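Local coordinates for amidohydrolase (Pseudomonas aeruginosa, PDB 2I5G), which probably acts as a metal-dependent dipeptidase of the membrane dipeptidase (M19) family, whose chain folds as a TIM-barrel, at residues 41-46 and 118-123; 87-92 and 113-118; 100-105 and 142-147; 156-161 and 177-182. The protein carries 2 engineered substitutions. All blocks are in the same frame, centred on the assembly; numbering follows the deposited sequence.

Contact 1: 41-46 and 118-123; sequences VSVWEG and MCYNTQ
Trp44 lays the six-membered half of its indole under the edge of the Tyr120 ring, a T-shaped pair with centroids 5.0 Å apart and planes at 88°. The touching corner is CD2 of the tyrosine, which stands over the rim of the indole, 3.5 Å from Trp44 CZ2. Tyr120 is in turn covered on one face by Val43, whose CG2 sits over the ring centre, 3.6 Å from the centroid and 13° off the normal, a CH-pi contact. CG of Tyr120 is anti to the backbone N (chi1 -166°), on the side of Val43 and Trp44. On the opposite face of that ring lies Asn121 OD1, so the tyrosine is sandwiched between a methyl group and an amide oxygen. Both segments are loops that follow parallel strands, 36-40 and 113-117, of the TIM-barrel fold, and the contact joins the two loops beyond the C-terminal ends of those strands. Further along, Trp44 CH2 approaches the backbone at Tyr120 O, 3.3 Å away, while Thr122 OG1 comes to the indole edge near its plane, 3.7 Å from Trp44 CH2. That hydroxyl has its hydrogen bond with Asp265, and the indole NE1 has its own with the carbonyl of Trp261 in helix 256-263. The Glu45 carboxylate folds back on the backbone, its OE2 accepting from Val43 N (2.8 Å) and Trp44 N (3.1 Å) on opposite faces of its plane, which probably helps to hold this loop, while OE1 is bonded to Asn53 of helix 47-63.

Contact 2: 87-92 and 113-118; sequences GILYGF and VGIVQM
Strands 87-92 and 113-117 run parallel, their short axes 4.7 Å apart at closest and inclined by 22°, with Gly91 in register with Ile115 and Phe92 with Val116. Three backbone hydrogen bonds tie them: Gly114 N to Tyr90 O at 3.0 Å, Phe92 N to Ile115 O at 2.9 Å, and Gln117 N to Phe92 O at 2.8 Å. The last donor stands above the carbonyl plane, 37° out of it. Phe92 carries the side-chain contact on its face of the sheet. Val113 puts CG1 over the ring centre, 3.9 Å from the centroid, as a CH-pi contact, and brings CG2 to Phe92 CE1. Phe92 CG is anti to its carbonyl carbon (chi1 -67°), and the side chain runs beside that of Val116, pointing the same way, with Phe92 CB 4.0 Å from Val116 CG1. Ile115 belongs to the other face, where its CD1 meets Leu89 CD2 at 3.8 Å, the two side chains crossing at about a right angle. The other branch of that leucine, CD1, rests on Gly114 at 3.8 Å from its N. The strands are consecutive members of a beta-alpha-beta crossover through helix 103-110, the repeating unit of a TIM barrel. Phe108 of that helix meets the Phe92 ring edge-to-face, and Leu319 of helix 304-323 packs against both Leu89 and Ile115. Three main-chain bonds thus join the strands while buried hydrocarbon packs on both faces, and the amide of Gln117, bonded through NE2 to Gln93 O, carries polar chemistry to the C-terminal end of the strand.

Contact 3: 100-105 and 142-147; sequences DQIGYV and REIVAE
Ile102 makes the broadest contact, its CG1-CD1 branch meeting Glu143 and Ile144 of helix 139-151 and its CG2 meeting Glu147. CD1 reaches Glu143, 3.5 Å from OE1 and close to CB as well, with the two side chains at about a right angle. CG2 rests on Glu147 CB at 3.7 Å, and CG1 approaches Ile144 CD1. With CG1 anti to the carbonyl carbon (chi1 -59°), the isoleucine divides its branches between Glu143 and Glu147, one helical turn apart. The Ile102 carbonyl is joined to the same helix by a water that donates to Ile102 O at 2.6 Å and to Glu147 OE2 at 2.8 Å. Helices 103-110 and 139-151 follow strands 86-92 and 113-117, so in this TIM barrel they are helices of the outer layer, and the centre of the contact lies about 21 Å from the centre of the chain. Beyond Gly103 and Tyr104, Val105 points toward helix 139-151 as helix 103-110 gets under way. Its CB lies 3.6 Å from Glu147 CG, the two side chains sliding past each other in opposite directions, and its CG2 meets Ile144 CD1 at 4.1 Å. The carboxylates of Glu143 and Glu147 have other partners: Glu147 OE1 forms a salt bridge with Arg150, and Glu143 OE2 one with Arg270 of the second subunit. That subunit also supplies the hydroxyl of its Tyr268, hydrogen-bonded to Asp100 O and Ile102 N, which places this corner at the dimer interface.

Contact 4: 156-161 and 177-182; sequences DLSHVG and CYSHCL
His159 and His180 meet through their NE2 atoms, 2.8 Å apart in a hydrogen bond whose donor could be either ring. The rings approach rim to rim, their planes at 56°, and neither lies over the other. Ser158 packs on a face of the His180 ring, with CB 3.8 Å from the centroid as a CH-pi contact. The same serine accepts the backbone N-H of His180 at OG, 2.8 Å away and nearly straight at 168°. The other ring nitrogen, ND1, is hydrogen-bonded to Ser179 OG at 2.7 Å, again without a settled donor. That hydroxyl lies between the backbone N and the carbonyl carbon (chi1 64°), which leaves it beside the Asp156 carboxylate as well. Asp156 is anchored by a firmer bond, its OD1 accepting from Ser179 N at 2.8 Å. The chain corner at Ser179 thus offers its N-H to the Asp156 carboxylate, with weak, unsettled approaches from OG. Behind it, Leu157 N bonds Cys177 O at 2.7 Å, and Leu157 CB lies 3.4 Å from Tyr178 CE1. A type I turn from Leu157 to Val160 puts Ser158 and His159 at its central positions, while Gln117 OE1 accepts from His159 N and Arg191 reaches His180 O. In an M19 barrel this pair of histidines at the C-terminal strand ends is consistent with an active-site location. Asp156 and Cys177 bridge strands 154-156 and 177-181, joining the two parallel sheets, with strand 113-117 beside Asp156, strand 207-210 beside Cys177, and helix 162-171 packed on Leu157 and Tyr178.

Contacts 1, 2 and 4 are buried and touch one another, whereas contact 3 is partly buried at the periphery and reaches the second subunit. Contact 2 is the backbone-bonded strand pair; contact 1 joins the loops leaving strands 36-40 and 113-117 and shares Met118 with it. Contact 4 carries the strand order on from 154-156 to 177-181, across the join of the two sheets, with Val116 O probably accepting from Asp156 N. Chemistry shifts with place: hydrocarbon and main-chain bonds in contact 2, edge-to-face and CH-pi aromatic contacts in contact 1, a dense polar and imidazole network in contact 4, and aliphatic packing with a bridging water in contact 3. Contact 3 involves the helix that links the strands of contact 2.

Contact 1: 41-46 and 118-123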
loop_
_atom_site.group_PDB
_atom_site.type_symbol
_atom_site.label_atom_id
_atom_site.label_comp_id
_atom_site.label_asym_id
_atom_site.label_seq_id
_atom_site.Cartn_x
_atom_site.Cartn_y
_atom_site.Cartn_z
ATOM N N VAL A 41 10.473 14.496 -8.452
ATOM C CA VAL A 41 10.930 13.522 -9.434
ATOM C C VAL A 41 10.125 12.220 -9.278
ATOM O O VAL A 41 10.516 11.166 -9.785
ATOM C CB VAL A 41 12.441 13.209 -9.252
ATOM C CG1 VAL A 41 13.252 14.503 -9.259
ATOM C CG2 VAL A 41 12.669 12.461 -7.963
ATOM N N SER A 42 8.991 12.303 -8.585
ATOM C CA SER A 42 8.163 11.126 -8.355
ATOM C C SER A 42 6.849 11.469 -7.659
ATOM O O SER A 42 6.822 12.288 -6.734
ATOM C CB SER A 42 8.947 10.113 -7.502
ATOM O OG SER A 42 8.152 9.014 -7.086
ATOM N N VAL A 43 5.763 10.840 -8.110
ATOM C CA VAL A 43 4.445 11.045 -7.507
ATOM C C VAL A 43 3.650 9.736 -7.422
ATOM O O VAL A 43 3.157 9.384 -6.353
ATOM C CB VAL A 43 3.631 12.162 -8.251
ATOM C CG1 VAL A 43 3.991 12.182 -9.690
ATOM C CG2 VAL A 43 2.132 11.950 -8.082
ATOM N N TRP A 44 3.533 9.011 -8.529
ATOM C CA TRP A 44 2.813 7.737 -8.526
ATOM C C TRP A 44 3.784 6.574 -8.758
ATOM O O TRP A 44 3.494 5.431 -8.399
ATOM C CB TRP A 44 1.739 7.710 -9.625
ATOM C CG TRP A 44 0.492 8.542 -9.372
ATOM C CD1 TRP A 44 -0.070 9.447 -10.228
ATOM C CD2 TRP A 44 -0.369 8.497 -8.223
ATOM N NE1 TRP A 44 -1.221 9.964 -9.690
ATOM C CE2 TRP A 44 -1.431 9.402 -8.461
ATOM C CE3 TRP A 44 -0.349 7.782 -7.015
ATOM C CZ2 TRP A 44 -2.463 9.611 -7.537
ATOM C CZ3 TRP A 44 -1.375 7.989 -6.097
ATOM C CH2 TRP A 44 -2.418 8.898 -6.366
ATOM N N GLU A 45 4.940 6.877 -9.344
ATOM C CA GLU A 45 5.955 5.872 -9.670
ATOM C C GLU A 45 6.545 5.012 -8.548
ATOM O O GLU A 45 6.675 5.450 -7.406
ATOM C CB GLU A 45 7.104 6.535 -10.439
ATOM C CG GLU A 45 7.311 8.006 -10.128
ATOM C CD GLU A 45 6.573 8.919 -11.090
ATOM O OE1 GLU A 45 6.911 8.923 -12.293
ATOM O OE2 GLU A 45 5.655 9.634 -10.643
ATOM N N GLY A 46 6.906 3.779 -8.900
ATOM C CA GLY A 46 7.499 2.862 -7.942
ATOM C C GLY A 46 8.997 3.094 -7.883
ATOM O O GLY A 46 9.474 4.136 -8.335
HETATM N N MSE A 118 4.920 11.674 2.610
HETATM C CA MSE A 118 4.502 10.360 3.085
HETATM C C MSE A 118 3.513 9.650 2.171
HETATM O O MSE A 118 3.666 8.467 1.880
HETATM C CB MSE A 118 3.907 10.475 4.488
HETATM C CG MSE A 118 4.668 9.691 5.542
HETATM SE SE MSE A 118 6.573 9.999 5.430
HETATM C CE MSE A 118 6.520 11.917 5.550
ATOM N N CYS A 119 2.497 10.370 1.716
ATOM C CA CYS A 119 1.491 9.771 0.858
ATOM C C CYS A 119 1.061 10.760 -0.204
ATOM O O CYS A 119 1.451 11.930 -0.165
ATOM C CB CYS A 119 0.271 9.373 1.688
ATOM S SG CYS A 119 0.645 8.382 3.160
ATOM N N TYR A 120 0.249 10.289 -1.147
ATOM C CA TYR A 120 -0.255 11.144 -2.209
ATOM C C TYR A 120 -1.732 10.897 -2.497
ATOM O O TYR A 120 -2.081 10.005 -3.267
ATOM C CB TYR A 120 0.542 10.943 -3.499
ATOM C CG TYR A 120 0.272 12.035 -4.509
ATOM C CD1 TYR A 120 0.839 13.306 -4.355
ATOM C CD2 TYR A 120 -0.603 11.829 -5.574
ATOM C CE1 TYR A 120 0.537 14.345 -5.229
ATOM C CE2 TYR A 120 -0.917 12.860 -6.455
ATOM C CZ TYR A 120 -0.344 14.118 -6.277
ATOM O OH TYR A 120 -0.661 15.155 -7.136
ATOM N N ASN A 121 -2.591 11.686 -1.859
ATOM C CA ASN A 121 -4.041 11.613 -2.047
ATOM C C ASN A 121 -4.762 10.367 -1.549
ATOM O O ASN A 121 -5.792 10.476 -0.885
ATOM C CB ASN A 121 -4.391 11.808 -3.525
ATOM C CG ASN A 121 -3.778 13.063 -4.108
ATOM O OD1 ASN A 121 -3.238 13.906 -3.378
ATOM N ND2 ASN A 121 -3.860 13.202 -5.434
ATOM N N THR A 122 -4.238 9.188 -1.874
ATOM C CA THR A 122 -4.878 7.938 -1.473
ATOM C C THR A 122 -4.021 7.043 -0.574
ATOM O O THR A 122 -2.894 7.392 -0.224
ATOM C CB THR A 122 -5.301 7.140 -2.709
ATOM O OG1 THR A 122 -4.215 7.106 -3.639
ATOM C CG2 THR A 122 -6.509 7.782 -3.370
ATOM N N GLN A 123 -4.556 5.881 -0.210
ATOM C CA GLN A 123 -3.839 4.961 0.668
ATOM C C GLN A 123 -2.514 4.435 0.111
ATOM O O GLN A 123 -2.418 4.028 -1.046
ATOM C CB GLN A 123 -4.744 3.792 1.060
ATOM C CG GLN A 123 -4.132 2.842 2.072
ATOM C CD GLN A 123 -5.166 1.923 2.702
ATOM O OE1 GLN A 123 -6.071 2.379 3.403
ATOM N NE2 GLN A 123 -5.040 0.622 2.450
#

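Contact 2: 87-92 and 113-118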
loop_
_atom_site.group_PDB
_atom_site.type_symbol
_atom_site.label_atom_id
_atom_site.label_comp_id
_atom_site.label_asym_id
_atom_site.label_seq_id
_atom_site.Cartn_x
_atom_site.Cartn_y
_atom_site.Cartn_z
ATOM N N GLY A 87 20.159 25.994 -7.201
ATOM C CA GLY A 87 20.351 24.682 -6.626
ATOM C C GLY A 87 19.094 23.868 -6.793
ATOM O O GLY A 87 17.989 24.401 -6.680
ATOM N N ILE A 88 19.258 22.578 -7.068
ATOM C CA ILE A 88 18.118 21.692 -7.247
ATOM C C ILE A 88 18.135 20.554 -6.243
ATOM O O ILE A 88 19.054 19.740 -6.216
ATOM C CB ILE A 88 18.074 21.146 -8.690
ATOM C CG1 ILE A 88 17.695 22.289 -9.634
ATOM C CG2 ILE A 88 17.071 20.002 -8.809
ATOM C CD1 ILE A 88 17.627 21.889 -11.079
ATOM N N LEU A 89 17.103 20.529 -5.407
ATOM C CA LEU A 89 16.951 19.522 -4.368
ATOM C C LEU A 89 15.855 18.525 -4.755
ATOM O O LEU A 89 14.678 18.881 -4.851
ATOM C CB LEU A 89 16.615 20.218 -3.041
ATOM C CG LEU A 89 15.974 19.421 -1.897
ATOM C CD1 LEU A 89 16.797 18.183 -1.621
ATOM C CD2 LEU A 89 15.858 20.296 -0.641
ATOM N N TYR A 90 16.249 17.274 -4.974
ATOM C CA TYR A 90 15.304 16.231 -5.364
ATOM C C TYR A 90 14.289 15.874 -4.299
ATOM O O TYR A 90 14.652 15.638 -3.140
ATOM C CB TYR A 90 16.039 14.949 -5.757
ATOM C CG TYR A 90 16.836 15.063 -7.026
ATOM C CD1 TYR A 90 16.547 16.054 -7.969
ATOM C CD2 TYR A 90 17.846 14.146 -7.314
ATOM C CE1 TYR A 90 17.239 16.124 -9.165
ATOM C CE2 TYR A 90 18.548 14.206 -8.512
ATOM C CZ TYR A 90 18.238 15.196 -9.434
ATOM O OH TYR A 90 18.913 15.245 -10.630
ATOM N N GLY A 91 13.022 15.801 -4.709
ATOM C CA GLY A 91 11.961 15.446 -3.786
ATOM C C GLY A 91 10.957 14.448 -4.342
ATOM O O GLY A 91 10.779 14.332 -5.563
ATOM N N PHE A 92 10.314 13.710 -3.438
ATOM C CA PHE A 92 9.286 12.737 -3.811
ATOM C C PHE A 92 7.982 13.234 -3.210
ATOM O O PHE A 92 7.958 13.723 -2.077
ATOM C CB PHE A 92 9.542 11.356 -3.196
ATOM C CG PHE A 92 10.756 10.652 -3.712
ATOM C CD1 PHE A 92 11.548 11.208 -4.708
ATOM C CD2 PHE A 92 11.088 9.397 -3.213
ATOM C CE1 PHE A 92 12.649 10.521 -5.197
ATOM C CE2 PHE A 92 12.186 8.702 -3.698
ATOM C CZ PHE A 92 12.968 9.264 -4.690
ATOM N N VAL A 113 18.097 12.521 -2.888
ATOM C CA VAL A 113 16.735 12.851 -2.480
ATOM C C VAL A 113 16.764 13.367 -1.044
ATOM O O VAL A 113 17.281 12.698 -0.152
ATOM C CB VAL A 113 15.813 11.623 -2.550
ATOM C CG1 VAL A 113 14.411 12.010 -2.131
ATOM C CG2 VAL A 113 15.812 11.060 -3.957
ATOM N N GLY A 114 16.203 14.551 -0.823
ATOM C CA GLY A 114 16.221 15.128 0.513
ATOM C C GLY A 114 14.881 15.401 1.170
ATOM O O GLY A 114 14.829 15.733 2.349
ATOM N N ILE A 115 13.799 15.272 0.416
ATOM C CA ILE A 115 12.472 15.503 0.967
ATOM C C ILE A 115 11.505 14.474 0.390
ATOM O O ILE A 115 11.482 14.234 -0.815
ATOM C CB ILE A 115 11.963 16.931 0.637
ATOM C CG1 ILE A 115 12.974 17.966 1.132
ATOM C CG2 ILE A 115 10.614 17.177 1.309
ATOM C CD1 ILE A 115 12.538 19.410 0.954
ATOM N N VAL A 116 10.709 13.859 1.253
ATOM C CA VAL A 116 9.764 12.864 0.786
ATOM C C VAL A 116 8.406 13.025 1.434
ATOM O O VAL A 116 8.293 13.076 2.653
ATOM C CB VAL A 116 10.277 11.441 1.070
ATOM C CG1 VAL A 116 9.252 10.416 0.632
ATOM C CG2 VAL A 116 11.588 11.214 0.342
ATOM N N GLN A 117 7.374 13.117 0.603
ATOM C CA GLN A 117 6.013 13.236 1.096
ATOM C C GLN A 117 5.602 11.817 1.479
ATOM O O GLN A 117 5.911 10.864 0.756
ATOM C CB GLN A 117 5.097 13.783 -0.003
ATOM C CG GLN A 117 3.733 14.201 0.492
ATOM C CD GLN A 117 2.937 14.970 -0.546
ATOM O OE1 GLN A 117 2.299 15.973 -0.227
ATOM N NE2 GLN A 117 2.959 14.501 -1.789
HETATM N N MSE A 118 4.920 11.674 2.610
HETATM C CA MSE A 118 4.502 10.360 3.085
HETATM C C MSE A 118 3.513 9.650 2.171
HETATM O O MSE A 118 3.666 8.467 1.880
HETATM C CB MSE A 118 3.907 10.475 4.488
HETATM C CG MSE A 118 4.668 9.691 5.542
HETATM SE SE MSE A 118 6.573 9.999 5.430
HETATM C CE MSE A 118 6.520 11.917 5.550
#

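Contact 3: 100-105 and 142-147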
loop_
_atom_site.group_PDB
_atom_site.type_symbol
_atom_site.label_atom_id
_atom_site.label_comp_id
_atom_site.label_asym_id
_atom_site.label_seq_id
_atom_site.Cartn_x
_atom_site.Cartn_y
_atom_site.Cartn_z
ATOM N N ASP A 100 8.260 -1.639 -0.638
ATOM C CA ASP A 100 8.169 -2.280 0.673
ATOM C C ASP A 100 9.535 -2.477 1.307
ATOM O O ASP A 100 9.702 -3.264 2.234
ATOM C CB ASP A 100 7.468 -3.629 0.565
ATOM C CG ASP A 100 8.216 -4.599 -0.315
ATOM O OD1 ASP A 100 7.892 -5.805 -0.278
ATOM O OD2 ASP A 100 9.124 -4.152 -1.049
ATOM N N GLN A 101 10.518 -1.745 0.810
ATOM C CA GLN A 101 11.864 -1.856 1.332
ATOM C C GLN A 101 12.231 -0.632 2.148
ATOM O O GLN A 101 12.123 0.489 1.662
ATOM C CB GLN A 101 12.841 -2.019 0.173
ATOM C CG GLN A 101 12.465 -3.151 -0.750
ATOM C CD GLN A 101 12.361 -4.462 -0.013
ATOM O OE1 GLN A 101 13.325 -4.922 0.601
ATOM N NE2 GLN A 101 11.188 -5.073 -0.059
ATOM N N ILE A 102 12.664 -0.853 3.384
ATOM C CA ILE A 102 13.069 0.236 4.266
ATOM C C ILE A 102 14.499 0.599 3.881
ATOM O O ILE A 102 15.022 1.649 4.266
ATOM C CB ILE A 102 13.029 -0.197 5.758
ATOM C CG1 ILE A 102 11.612 -0.645 6.135
ATOM C CG2 ILE A 102 13.449 0.964 6.661
ATOM C CD1 ILE A 102 11.489 -1.167 7.564
ATOM N N GLY A 103 15.116 -0.283 3.099
ATOM C CA GLY A 103 16.479 -0.069 2.652
ATOM C C GLY A 103 16.578 0.973 1.555
ATOM O O GLY A 103 17.655 1.525 1.323
ATOM N N TYR A 104 15.464 1.253 0.883
ATOM C CA TYR A 104 15.470 2.236 -0.193
ATOM C C TYR A 104 15.528 3.659 0.329
ATOM O O TYR A 104 15.864 4.580 -0.417
ATOM C CB TYR A 104 14.238 2.084 -1.093
ATOM C CG TYR A 104 14.214 0.822 -1.928
ATOM C CD1 TYR A 104 13.103 0.498 -2.703
ATOM C CD2 TYR A 104 15.292 -0.063 -1.926
ATOM C CE1 TYR A 104 13.063 -0.675 -3.451
ATOM C CE2 TYR A 104 15.260 -1.238 -2.671
ATOM C CZ TYR A 104 14.143 -1.536 -3.427
ATOM O OH TYR A 104 14.107 -2.706 -4.149
ATOM N N VAL A 105 15.191 3.857 1.599
ATOM C CA VAL A 105 15.248 5.205 2.144
ATOM C C VAL A 105 16.695 5.685 2.070
ATOM O O VAL A 105 16.964 6.808 1.658
ATOM C CB VAL A 105 14.760 5.264 3.611
ATOM C CG1 VAL A 105 14.989 6.666 4.170
ATOM C CG2 VAL A 105 13.277 4.900 3.685
ATOM N N ARG A 142 5.661 3.621 10.390
ATOM C CA ARG A 142 6.443 4.083 11.530
ATOM C C ARG A 142 7.901 3.678 11.357
ATOM O O ARG A 142 8.803 4.333 11.880
ATOM C CB ARG A 142 5.901 3.495 12.832
ATOM C CG ARG A 142 4.432 3.762 13.073
ATOM C CD ARG A 142 4.010 3.210 14.420
ATOM N NE ARG A 142 4.505 4.036 15.518
ATOM C CZ ARG A 142 3.929 5.168 15.917
ATOM N NH1 ARG A 142 2.833 5.613 15.314
ATOM N NH2 ARG A 142 4.449 5.858 16.925
ATOM N N GLU A 143 8.132 2.588 10.631
ATOM C CA GLU A 143 9.494 2.138 10.397
ATOM C C GLU A 143 10.105 3.043 9.340
ATOM O O GLU A 143 11.295 3.358 9.390
ATOM C CB GLU A 143 9.520 0.683 9.924
ATOM C CG GLU A 143 8.926 -0.299 10.922
ATOM C CD GLU A 143 9.298 -1.746 10.626
ATOM O OE1 GLU A 143 10.481 -2.106 10.811
ATOM O OE2 GLU A 143 8.405 -2.518 10.209
ATOM N N ILE A 144 9.288 3.468 8.382
ATOM C CA ILE A 144 9.782 4.352 7.341
ATOM C C ILE A 144 10.126 5.717 7.924
ATOM O O ILE A 144 11.144 6.298 7.574
ATOM C CB ILE A 144 8.759 4.518 6.195
ATOM C CG1 ILE A 144 8.642 3.214 5.409
ATOM C CG2 ILE A 144 9.216 5.612 5.241
ATOM C CD1 ILE A 144 9.923 2.818 4.672
ATOM N N VAL A 145 9.292 6.227 8.821
ATOM C CA VAL A 145 9.569 7.526 9.426
ATOM C C VAL A 145 10.893 7.454 10.164
ATOM O O VAL A 145 11.756 8.315 9.997
ATOM C CB VAL A 145 8.478 7.942 10.431
ATOM C CG1 VAL A 145 8.893 9.228 11.146
ATOM C CG2 VAL A 145 7.157 8.152 9.706
ATOM N N ALA A 146 11.040 6.413 10.979
ATOM C CA ALA A 146 12.256 6.193 11.751
ATOM C C ALA A 146 13.511 6.222 10.875
ATOM O O ALA A 146 14.424 7.007 11.135
ATOM C CB ALA A 146 12.166 4.864 12.487
ATOM N N GLU A 147 13.564 5.375 9.844
ATOM C CA GLU A 147 14.727 5.343 8.958
ATOM C C GLU A 147 14.976 6.701 8.302
ATOM O O GLU A 147 16.124 7.110 8.140
ATOM C CB GLU A 147 14.572 4.277 7.867
ATOM C CG GLU A 147 15.780 4.194 6.921
ATOM C CD GLU A 147 17.033 3.620 7.589
ATOM O OE1 GLU A 147 17.220 3.834 8.807
ATOM O OE2 GLU A 147 17.842 2.967 6.896
HETATM O O HOH W 1 17.446 2.493 4.195
#

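Contact 4: 156-161 and 177-182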
loop_
_atom_site.group_PDB
_atom_site.type_symbol
_atom_site.label_atom_id
_atom_site.label_comp_id
_atom_site.label_asym_id
_atom_site.label_seq_id
_atom_site.Cartn_x
_atom_site.Cartn_y
_atom_site.Cartn_z
ATOM N N ASP A 156 7.354 15.080 4.514
ATOM C CA ASP A 156 6.437 16.071 3.963
ATOM C C ASP A 156 5.021 15.519 4.095
ATOM O O ASP A 156 4.800 14.310 3.938
ATOM C CB ASP A 156 6.791 16.345 2.495
ATOM C CG ASP A 156 5.916 17.418 1.866
ATOM O OD1 ASP A 156 5.639 18.438 2.537
ATOM O OD2 ASP A 156 5.519 17.248 0.693
ATOM N N LEU A 157 4.063 16.402 4.386
ATOM C CA LEU A 157 2.681 15.981 4.588
ATOM C C LEU A 157 1.616 16.797 3.873
ATOM O O LEU A 157 0.432 16.682 4.195
ATOM C CB LEU A 157 2.370 15.980 6.081
ATOM C CG LEU A 157 3.291 15.157 6.983
ATOM C CD1 LEU A 157 3.073 15.587 8.417
ATOM C CD2 LEU A 157 3.032 13.665 6.805
ATOM N N SER A 158 2.011 17.609 2.902
ATOM C CA SER A 158 1.037 18.428 2.176
ATOM C C SER A 158 -0.175 17.653 1.644
ATOM O O SER A 158 -1.312 18.099 1.785
ATOM C CB SER A 158 1.716 19.163 1.011
ATOM O OG SER A 158 2.634 20.133 1.484
ATOM N N HIS A 159 0.074 16.495 1.038
ATOM C CA HIS A 159 -0.992 15.678 0.456
ATOM C C HIS A 159 -1.468 14.532 1.359
ATOM O O HIS A 159 -2.325 13.739 0.964
ATOM C CB HIS A 159 -0.527 15.120 -0.901
ATOM C CG HIS A 159 -0.292 16.173 -1.948
ATOM N ND1 HIS A 159 -1.271 16.575 -2.832
ATOM C CD2 HIS A 159 0.807 16.907 -2.248
ATOM C CE1 HIS A 159 -0.785 17.507 -3.633
ATOM N NE2 HIS A 159 0.474 17.727 -3.299
ATOM N N VAL A 160 -0.921 14.447 2.571
ATOM C CA VAL A 160 -1.321 13.394 3.500
ATOM C C VAL A 160 -2.563 13.807 4.303
ATOM O O VAL A 160 -2.746 14.982 4.626
ATOM C CB VAL A 160 -0.174 13.042 4.480
ATOM C CG1 VAL A 160 -0.602 11.898 5.392
ATOM C CG2 VAL A 160 1.076 12.656 3.705
ATOM N N GLY A 161 -3.416 12.830 4.605
ATOM C CA GLY A 161 -4.627 13.095 5.359
ATOM C C GLY A 161 -4.310 13.529 6.776
ATOM O O GLY A 161 -3.164 13.427 7.215
ATOM N N CYS A 177 7.120 18.791 7.557
ATOM C CA CYS A 177 6.590 19.978 6.904
ATOM C C CYS A 177 5.415 19.742 5.979
ATOM O O CYS A 177 5.097 18.605 5.622
ATOM C CB CYS A 177 7.696 20.633 6.081
ATOM S SG CYS A 177 8.218 19.599 4.657
ATOM N N TYR A 178 4.774 20.850 5.620
ATOM C CA TYR A 178 3.680 20.873 4.659
ATOM C C TYR A 178 4.312 21.772 3.602
ATOM O O TYR A 178 3.997 22.960 3.522
ATOM C CB TYR A 178 2.430 21.560 5.210
ATOM C CG TYR A 178 1.622 20.764 6.213
ATOM C CD1 TYR A 178 1.348 19.412 6.008
ATOM C CD2 TYR A 178 1.099 21.378 7.353
ATOM C CE1 TYR A 178 0.572 18.689 6.915
ATOM C CE2 TYR A 178 0.322 20.668 8.263
ATOM C CZ TYR A 178 0.062 19.324 8.038
ATOM O OH TYR A 178 -0.709 18.624 8.937
ATOM N N SER A 179 5.232 21.203 2.822
ATOM C CA SER A 179 5.951 21.936 1.783
ATOM C C SER A 179 5.085 22.884 0.971
ATOM O O SER A 179 5.533 23.966 0.602
ATOM C CB SER A 179 6.659 20.958 0.835
ATOM O OG SER A 179 5.730 20.157 0.126
ATOM N N HIS A 180 3.848 22.484 0.692
ATOM C CA HIS A 180 2.952 23.325 -0.089
ATOM C C HIS A 180 1.474 23.125 0.237
ATOM O O HIS A 180 0.871 22.122 -0.141
ATOM C CB HIS A 180 3.194 23.099 -1.592
ATOM C CG HIS A 180 2.961 21.690 -2.053
ATOM N ND1 HIS A 180 3.743 20.630 -1.647
ATOM C CD2 HIS A 180 2.043 21.173 -2.905
ATOM C CE1 HIS A 180 3.315 19.522 -2.229
ATOM N NE2 HIS A 180 2.287 19.824 -2.998
ATOM N N CYS A 181 0.883 24.089 0.935
ATOM C CA CYS A 181 -0.529 23.998 1.291
ATOM C C CYS A 181 -1.133 25.372 1.558
ATOM O O CYS A 181 -0.439 26.383 1.575
ATOM C CB CYS A 181 -0.703 23.131 2.530
ATOM S SG CYS A 181 0.010 23.900 3.985
ATOM N N LEU A 182 -2.441 25.396 1.767
ATOM C CA LEU A 182 -3.149 26.633 2.027
ATOM C C LEU A 182 -4.125 26.451 3.176
ATOM O O LEU A 182 -4.580 25.342 3.442
ATOM C CB LEU A 182 -3.887 27.081 0.771
ATOM C CG LEU A 182 -2.981 27.701 -0.290
ATOM C CD1 LEU A 182 -3.773 27.983 -1.564
ATOM C CD2 LEU A 182 -2.382 28.982 0.271
#